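N2152 (PDB 5U22) is a family 39 glycoside hydrolase from a rumen anaerobic fungus, built from a TIM barrel and a beta sandwich, that probably acts on rare arabinosyl substrates. Local coordinates at residues A[217-222]-A[325-330]; A[261-266]-A[347-352]. One frame throughout, in Å; residues are numbered along the deposited sequence.

How the contacts relate
The chain begins with sandwich strands 23-28 and 31-35, then builds the barrel and reaches 217-222, a loop running into helix 221-235, and later 261-266, inside helix 258-270. After strand 275-278 and helix 301-310 it enters the beta sandwich again, where 325-330 runs into strand 330-336; segment 347-352 then leaves the end of strand 341-347. Contact 1 closes a loop of 102 intervening residues, contact 2 one of 80, and the two cross, because their segments alternate. Their centres lie 9 Å apart, and the antiparallel strands 330-336 and 341-347 bring the sandwich segments together, with Ile329 N probably bonded to Pro349 O. Both contacts tie the TIM barrel to the sandwich.

Contact 1 of 2, residues A[217-222]-A[325-330]; sequences GIDGVS and NSKLID
The carboxylate of Asp219 has Ser326 CA and Lys327 CG obliquely above the same side of its plane, while Lys327 NZ meets OD1 at its syn lone pair. That salt bridge, Asp219 OD1 to Lys327 NZ, spans 2.7 Å. The lysine chain runs aslant over the acid, its CG 3.4 Å from Asp219 OD1. A bend at the last torsion of Lys327 (chi4 60°) turns the ammonium back onto the oxygen, and Glu250 is a second, weak and long ionic partner. The other flat group is the amide of Asn325. Ser222 CB approaches Asn325 OD1 to 3.7 Å, tilted from the amide plane, and the same oxygen accepts from Arg226. A water also donates to it, at 2.7 Å from Asn325 OD1, and donates as well to Asp219 O. Asp219 O also lies 3.5 Å from Asn325 CA, in a CA-H...O contact. On the buried side Ile218 CG2 reaches Lys327 CA at 3.9 Å, and Ile218 packs further on Arg263 and Phe264 of helix 258-270. Replacing Asp219 by an alanine would probably strip Lys327 of its close counter-charge and leave its long chain free to swing. Two compact backbone bends thus face each other: an ST turn in which Ser326 OG, also bonded to Asn323 O, accepts from Leu328 N, and a type I turn from Ile218 to Val221, which leads into helix 221-235 where the TIM barrel abuts the beta sandwich.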
# COMPACT_ATOMS: atom_id res chain seq x y z
N GLY A 217 5.82 11.39 7.26
CA GLY A 217 6.14 12.46 6.33
C GLY A 217 6.54 11.87 4.99
O GLY A 217 7.44 11.02 4.93
N ILE A 218 5.90 12.31 3.92
CA ILE A 218 6.06 11.62 2.64
C ILE A 218 7.35 12.02 1.91
O ILE A 218 7.82 11.26 1.05
CB ILE A 218 4.82 11.87 1.77
CG1 ILE A 218 4.74 10.81 0.66
CG2 ILE A 218 4.85 13.29 1.21
CD1 ILE A 218 3.51 10.92 -0.22
N ASP A 219 7.94 13.17 2.24
CA ASP A 219 9.06 13.71 1.47
C ASP A 219 10.16 12.68 1.25
O ASP A 219 10.72 12.57 0.14
CB ASP A 219 9.64 14.94 2.17
CG ASP A 219 8.62 16.03 2.40
OD1 ASP A 219 7.69 15.84 3.21
OD2 ASP A 219 8.76 17.10 1.79
N GLY A 220 10.52 11.92 2.29
CA GLY A 220 11.66 11.02 2.24
C GLY A 220 11.37 9.61 1.77
O GLY A 220 12.30 8.78 1.72
N VAL A 221 10.12 9.31 1.41
CA VAL A 221 9.73 7.94 1.09
C VAL A 221 10.58 7.37 -0.03
O VAL A 221 11.14 6.27 0.09
CB VAL A 221 8.23 7.88 0.75
CG1 VAL A 221 7.89 6.55 0.06
CG2 VAL A 221 7.39 8.09 2.02
N SER A 222 10.70 8.09 -1.15
CA SER A 222 11.47 7.55 -2.27
C SER A 222 12.94 7.37 -1.90
O SER A 222 13.58 6.40 -2.32
CB SER A 222 11.33 8.46 -3.49
OG SER A 222 9.98 8.45 -3.91
N ASN A 325 10.73 13.69 -4.36
CA ASN A 325 11.37 13.77 -3.04
C ASN A 325 10.83 14.93 -2.23
O ASN A 325 11.59 15.65 -1.58
CB ASN A 325 12.88 13.87 -3.21
CG ASN A 325 13.45 12.71 -3.98
OD1 ASN A 325 13.35 11.57 -3.55
ND2 ASN A 325 14.02 12.99 -5.15
N SER A 326 9.51 15.11 -2.24
CA SER A 326 8.85 16.26 -1.63
C SER A 326 7.38 15.90 -1.46
O SER A 326 6.97 14.77 -1.76
CB SER A 326 8.99 17.51 -2.50
OG SER A 326 8.09 17.41 -3.59
N LYS A 327 6.58 16.86 -1.00
CA LYS A 327 5.15 16.63 -0.86
C LYS A 327 4.38 16.74 -2.17
O LYS A 327 3.17 16.49 -2.17
CB LYS A 327 4.56 17.62 0.15
CG LYS A 327 5.16 17.47 1.55
CD LYS A 327 4.52 18.42 2.54
CE LYS A 327 4.85 18.01 3.96
NZ LYS A 327 6.33 18.00 4.20
N LEU A 328 5.04 17.07 -3.29
CA LEU A 328 4.29 17.52 -4.45
C LEU A 328 3.60 16.37 -5.18
O LEU A 328 3.97 15.20 -5.07
CB LEU A 328 5.20 18.26 -5.44
CG LEU A 328 5.84 19.53 -4.85
CD1 LEU A 328 6.70 20.25 -5.87
CD2 LEU A 328 4.77 20.44 -4.28
N ILE A 329 2.54 16.76 -5.90
CA ILE A 329 1.70 15.94 -6.77
C ILE A 329 2.49 14.87 -7.53
O ILE A 329 3.59 15.12 -8.04
CB ILE A 329 0.93 16.85 -7.74
CG1 ILE A 329 -0.01 16.04 -8.66
CG2 ILE A 329 1.91 17.73 -8.56
CD1 ILE A 329 -1.06 16.92 -9.27
N ASP A 330 1.94 13.66 -7.59
CA ASP A 330 2.60 12.52 -8.21
C ASP A 330 1.50 11.56 -8.65
O ASP A 330 0.32 11.79 -8.37
CB ASP A 330 3.58 11.88 -7.22
CG ASP A 330 4.67 11.09 -7.89
OD1 ASP A 330 4.55 10.72 -9.08
OD2 ASP A 330 5.68 10.83 -7.20
O HOH W 1 12.69 11.04 -1.02

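Contact 2 of 2, residues A[261-266]-A[347-352]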
# COMPACT_ATOMS: atom_id res chain seq x y z
N SER A 261 -3.01 10.15 -1.41
CA SER A 261 -2.79 8.75 -1.77
C SER A 261 -2.13 8.61 -3.13
O SER A 261 -1.31 7.70 -3.34
CB SER A 261 -4.11 7.99 -1.74
OG SER A 261 -4.73 8.12 -0.47
N ALA A 262 -2.47 9.50 -4.07
CA ALA A 262 -1.88 9.42 -5.40
C ALA A 262 -0.36 9.40 -5.35
O ALA A 262 0.29 8.75 -6.18
CB ALA A 262 -2.34 10.60 -6.26
N ARG A 263 0.23 10.11 -4.39
CA ARG A 263 1.69 10.20 -4.33
C ARG A 263 2.31 8.91 -3.83
O ARG A 263 3.35 8.48 -4.33
CB ARG A 263 2.10 11.36 -3.43
CG ARG A 263 1.45 12.69 -3.79
CD ARG A 263 1.61 13.70 -2.62
NE ARG A 263 1.04 13.22 -1.36
CZ ARG A 263 1.17 13.86 -0.21
NH1 ARG A 263 1.84 15.02 -0.17
NH2 ARG A 263 0.62 13.36 0.91
N PHE A 264 1.69 8.27 -2.83
CA PHE A 264 2.18 6.98 -2.37
C PHE A 264 2.06 5.93 -3.47
O PHE A 264 2.98 5.14 -3.72
CB PHE A 264 1.41 6.52 -1.14
CG PHE A 264 1.71 7.32 0.12
CD1 PHE A 264 2.81 7.01 0.90
CD2 PHE A 264 0.89 8.36 0.51
CE1 PHE A 264 3.09 7.72 2.05
CE2 PHE A 264 1.17 9.09 1.67
CZ PHE A 264 2.27 8.77 2.44
N ILE A 265 0.91 5.91 -4.13
CA ILE A 265 0.70 4.99 -5.24
C ILE A 265 1.76 5.20 -6.31
O ILE A 265 2.43 4.26 -6.75
CB ILE A 265 -0.72 5.14 -5.80
CG1 ILE A 265 -1.75 4.60 -4.80
CG2 ILE A 265 -0.84 4.47 -7.16
CD1 ILE A 265 -3.19 5.02 -5.10
N GLY A 266 1.94 6.45 -6.75
CA GLY A 266 2.93 6.71 -7.78
C GLY A 266 4.32 6.27 -7.39
O GLY A 266 5.02 5.63 -8.18
N GLY A 347 -2.49 13.22 -8.13
CA GLY A 347 -3.05 14.11 -7.13
C GLY A 347 -2.00 14.53 -6.13
O GLY A 347 -0.93 13.91 -6.06
N GLY A 348 -2.28 15.57 -5.37
CA GLY A 348 -1.35 16.07 -4.38
C GLY A 348 -1.06 17.55 -4.55
O GLY A 348 -1.45 18.18 -5.55
N PRO A 349 -0.37 18.14 -3.54
CA PRO A 349 0.04 19.55 -3.61
C PRO A 349 0.54 19.97 -4.99
O PRO A 349 1.38 19.30 -5.59
CB PRO A 349 1.16 19.62 -2.56
CG PRO A 349 0.69 18.61 -1.51
CD PRO A 349 0.06 17.49 -2.29
N ASN A 350 0.01 21.07 -5.50
CA ASN A 350 0.37 21.51 -6.84
C ASN A 350 0.08 23.00 -6.97
O ASN A 350 -0.51 23.62 -6.07
CB ASN A 350 -0.40 20.71 -7.91
CG ASN A 350 -1.89 20.95 -7.86
OD1 ASN A 350 -2.39 21.97 -8.34
ND2 ASN A 350 -2.62 20.00 -7.28
N ASP A 351 0.49 23.57 -8.10
CA ASP A 351 0.47 25.02 -8.27
C ASP A 351 -0.87 25.57 -8.76
O ASP A 351 -0.98 26.78 -9.00
CB ASP A 351 1.60 25.44 -9.23
CG ASP A 351 2.95 25.50 -8.53
OD1 ASP A 351 2.98 25.42 -7.28
OD2 ASP A 351 3.97 25.65 -9.23
N GLY A 352 -1.89 24.72 -8.89
CA GLY A 352 -3.23 25.16 -9.21
C GLY A 352 -3.60 25.02 -10.66
O GLY A 352 -4.77 25.23 -11.01
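Arg263 and Pro349 set their side chains at about a right angle, the guanidinium end of the arginine passing obliquely by the proline ring. Between these two side chains the closest approach is Arg263 NH1 to Pro349 CD, 3.7 Å. Lower on the same side chain, Arg263 CG rests 3.5 Å from Gly347 O, and Arg263 CD sits 4.2 Å from Gly348 CA, a glycine whose lack of a side chain lets the arginine lie close to the backbone. The bend at chi3 (-58°) turns the guanidinium away from the line of the first three carbons. Beside it Ala262 points its methyl toward 347-352, and Ala262 CB comes within 3.2 Å of Gly347 N, a tight fit. No hydrogen bond joins 261-266 to 347-352. The polar needs of buried Arg263 are met from other quarters: NH1 binds Lys327 O, and NH2 forms a salt bridge with Asp249 and a hydrogen bond with Ser260 OG. The contact itself is therefore van der Waals packing of side-chain carbons and the guanidinium against backbone and proline ring, and the salt bridge to Asp249 probably offsets the cost of burying the arginine's charge between barrel and sandwich.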